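Local coordinates for putative cobalamin synthesis related protein (Corynebacterium diphtheriae, PDB 2NPN) that binds S-adenosylmethionine and probably acts as a precorrin-6A synthase (deacetylating), a methyltransferase of cobalamin biosynthesis, at residues K50-H55 / T59-V64. Numbering follows the deposited sequence.
Sequences KIVDTH and TPIYAV
Val52, buried on the last turns of helix 42-55, meets Ile61 and Thr59 through its two methyl groups. CG2 packs mainly on the outer end of the isoleucine chain, 3.5 Å from Ile61 CD1 and 3.9 Å from Ile61 CG1. CG1, set anti to the backbone N (chi1 168°), lies between Ile61 CG1, at 4.1 Å, and the carbonyl O of Thr59, at 3.5 Å, the latter a van der Waals approach to a polar atom. Ile61 answers with an extended chain (chi2 170°) that carries CD1 toward the helix, the two side chains crossing at a slant. Ile32 of the neighbouring strand 31-35 touches both Val52 and Thr59.

The contact is narrow, 115 Å² summed over both sides, and centred on Val52 (62 Å²); Ile61 gives 34 Å² and Thr59 just 20 Å², both partly exposed. Lys50 and Thr54 form the solvent-facing side of the helix, where Thr54 OG1 bonds to Lys50 O at 2.8 Å. That oxygen also accepts from Thr54 N, and the two donors arrive from opposite faces of its carbonyl plane. Strand 31-35, helix 42-55 and the parallel neighbouring strand 61-64 form a beta-alpha-beta crossover, of the usual right-handed kind, at the edge of the five-stranded parallel sheet of this tetrapyrrole methylase.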
loop_
_atom_site.group_PDB
_atom_site.type_symbol
_atom_site.label_atom_id
_atom_site.label_comp_id
_atom_site.label_asym_id
_atom_site.label_seq_id
_atom_site.Cartn_x
_atom_site.Cartn_y
_atom_site.Cartn_z
ATOM N N LYS A 50 -16.507 1.286 -0.063
ATOM C CA LYS A 50 -17.222 0.054 -0.432
ATOM C C LYS A 50 -16.854 -1.096 0.510
ATOM O O LYS A 50 -17.707 -1.875 0.906
ATOM C CB LYS A 50 -16.915 -0.337 -1.888
ATOM C CG LYS A 50 -17.705 -1.513 -2.457
ATOM C CD LYS A 50 -17.325 -1.798 -3.949
ATOM C CE LYS A 50 -16.084 -2.718 -4.047
ATOM N NZ LYS A 50 -15.081 -2.447 -5.157
ATOM N N ILE A 51 -15.590 -1.177 0.890
ATOM C CA ILE A 51 -15.155 -2.204 1.861
ATOM C C ILE A 51 -15.815 -2.034 3.227
ATOM O O ILE A 51 -16.389 -2.989 3.800
ATOM C CB ILE A 51 -13.639 -2.155 2.019
ATOM C CG1 ILE A 51 -12.990 -2.712 0.765
ATOM C CG2 ILE A 51 -13.184 -2.922 3.281
ATOM C CD1 ILE A 51 -11.488 -2.537 0.742
ATOM N N VAL A 52 -15.788 -0.800 3.716
ATOM C CA VAL A 52 -16.404 -0.417 4.985
ATOM C C VAL A 52 -17.947 -0.550 4.957
ATOM O O VAL A 52 -18.535 -1.028 5.936
ATOM C CB VAL A 52 -15.978 1.031 5.399
ATOM C CG1 VAL A 52 -16.839 1.564 6.569
ATOM C CG2 VAL A 52 -14.496 1.029 5.763
ATOM N N ASP A 53 -18.581 -0.145 3.851
ATOM C CA ASP A 53 -20.039 -0.289 3.662
ATOM C C ASP A 53 -20.464 -1.745 3.752
ATOM O O ASP A 53 -21.562 -2.068 4.265
ATOM C CB ASP A 53 -20.487 0.290 2.312
ATOM C CG ASP A 53 -20.539 1.813 2.315
ATOM O OD1 ASP A 53 -20.489 2.385 3.419
ATOM O OD2 ASP A 53 -20.656 2.437 1.229
ATOM N N THR A 54 -19.614 -2.626 3.244
ATOM C CA THR A 54 -19.923 -4.043 3.228
ATOM C C THR A 54 -19.752 -4.688 4.595
ATOM O O THR A 54 -20.600 -5.477 5.008
ATOM C CB THR A 54 -19.037 -4.798 2.237
ATOM O OG1 THR A 54 -19.219 -4.257 0.936
ATOM C CG2 THR A 54 -19.395 -6.302 2.232
ATOM N N HIS A 55 -18.666 -4.373 5.302
ATOM C CA HIS A 55 -18.342 -5.117 6.538
ATOM C C HIS A 55 -18.634 -4.362 7.825
ATOM O O HIS A 55 -19.083 -4.967 8.815
ATOM C CB HIS A 55 -16.895 -5.647 6.473
ATOM C CG HIS A 55 -16.674 -6.523 5.287
ATOM N ND1 HIS A 55 -17.192 -7.794 5.211
ATOM C CD2 HIS A 55 -16.108 -6.276 4.082
ATOM C CE1 HIS A 55 -16.930 -8.308 4.022
ATOM N NE2 HIS A 55 -16.277 -7.406 3.317
ATOM N N THR A 59 -20.482 2.806 10.132
ATOM C CA THR A 59 -19.317 3.357 10.806
ATOM C C THR A 59 -18.625 4.314 9.852
ATOM O O THR A 59 -18.073 3.860 8.838
ATOM C CB THR A 59 -18.336 2.258 11.269
ATOM O OG1 THR A 59 -19.060 1.220 11.946
ATOM C CG2 THR A 59 -17.297 2.853 12.212
ATOM N N PRO A 60 -18.684 5.635 10.141
ATOM C CA PRO A 60 -18.021 6.587 9.234
ATOM C C PRO A 60 -16.510 6.446 9.226
ATOM O O PRO A 60 -15.921 6.081 10.236
ATOM C CB PRO A 60 -18.403 7.963 9.807
ATOM C CG PRO A 60 -18.751 7.710 11.221
ATOM C CD PRO A 60 -19.331 6.321 11.272
ATOM N N ILE A 61 -15.898 6.726 8.079
ATOM C CA ILE A 61 -14.440 6.764 7.993
ATOM C C ILE A 61 -14.000 8.196 8.224
ATOM O O ILE A 61 -14.467 9.125 7.502
ATOM C CB ILE A 61 -13.938 6.313 6.612
ATOM C CG1 ILE A 61 -14.351 4.861 6.323
ATOM C CG2 ILE A 61 -12.424 6.515 6.523
ATOM C CD1 ILE A 61 -14.088 4.418 4.838
ATOM N N TYR A 62 -13.138 8.381 9.220
ATOM C CA TYR A 62 -12.451 9.661 9.498
ATOM C C TYR A 62 -11.152 9.711 8.699
ATOM O O TYR A 62 -10.146 9.126 9.094
ATOM C CB TYR A 62 -12.187 9.787 11.006
ATOM C CG TYR A 62 -11.579 11.098 11.470
ATOM C CD1 TYR A 62 -12.361 12.244 11.585
ATOM C CD2 TYR A 62 -10.230 11.172 11.829
ATOM C CE1 TYR A 62 -11.815 13.452 12.034
ATOM C CE2 TYR A 62 -9.664 12.379 12.258
ATOM C CZ TYR A 62 -10.464 13.508 12.363
ATOM O OH TYR A 62 -9.915 14.699 12.812
ATOM N N ALA A 63 -11.190 10.368 7.532
ATOM C CA ALA A 63 -10.032 10.401 6.648
ATOM C C ALA A 63 -9.225 11.667 6.922
ATOM O O ALA A 63 -9.753 12.779 6.819
ATOM C CB ALA A 63 -10.455 10.336 5.181
ATOM N N VAL A 64 -7.972 11.488 7.325
ATOM C CA VAL A 64 -7.083 12.606 7.612
ATOM C C VAL A 64 -6.161 12.845 6.431
ATOM O O VAL A 64 -5.410 11.932 6.038
ATOM C CB VAL A 64 -6.245 12.341 8.868
ATOM C CG1 VAL A 64 -5.331 13.544 9.176
ATOM C CG2 VAL A 64 -7.151 12.034 10.033
#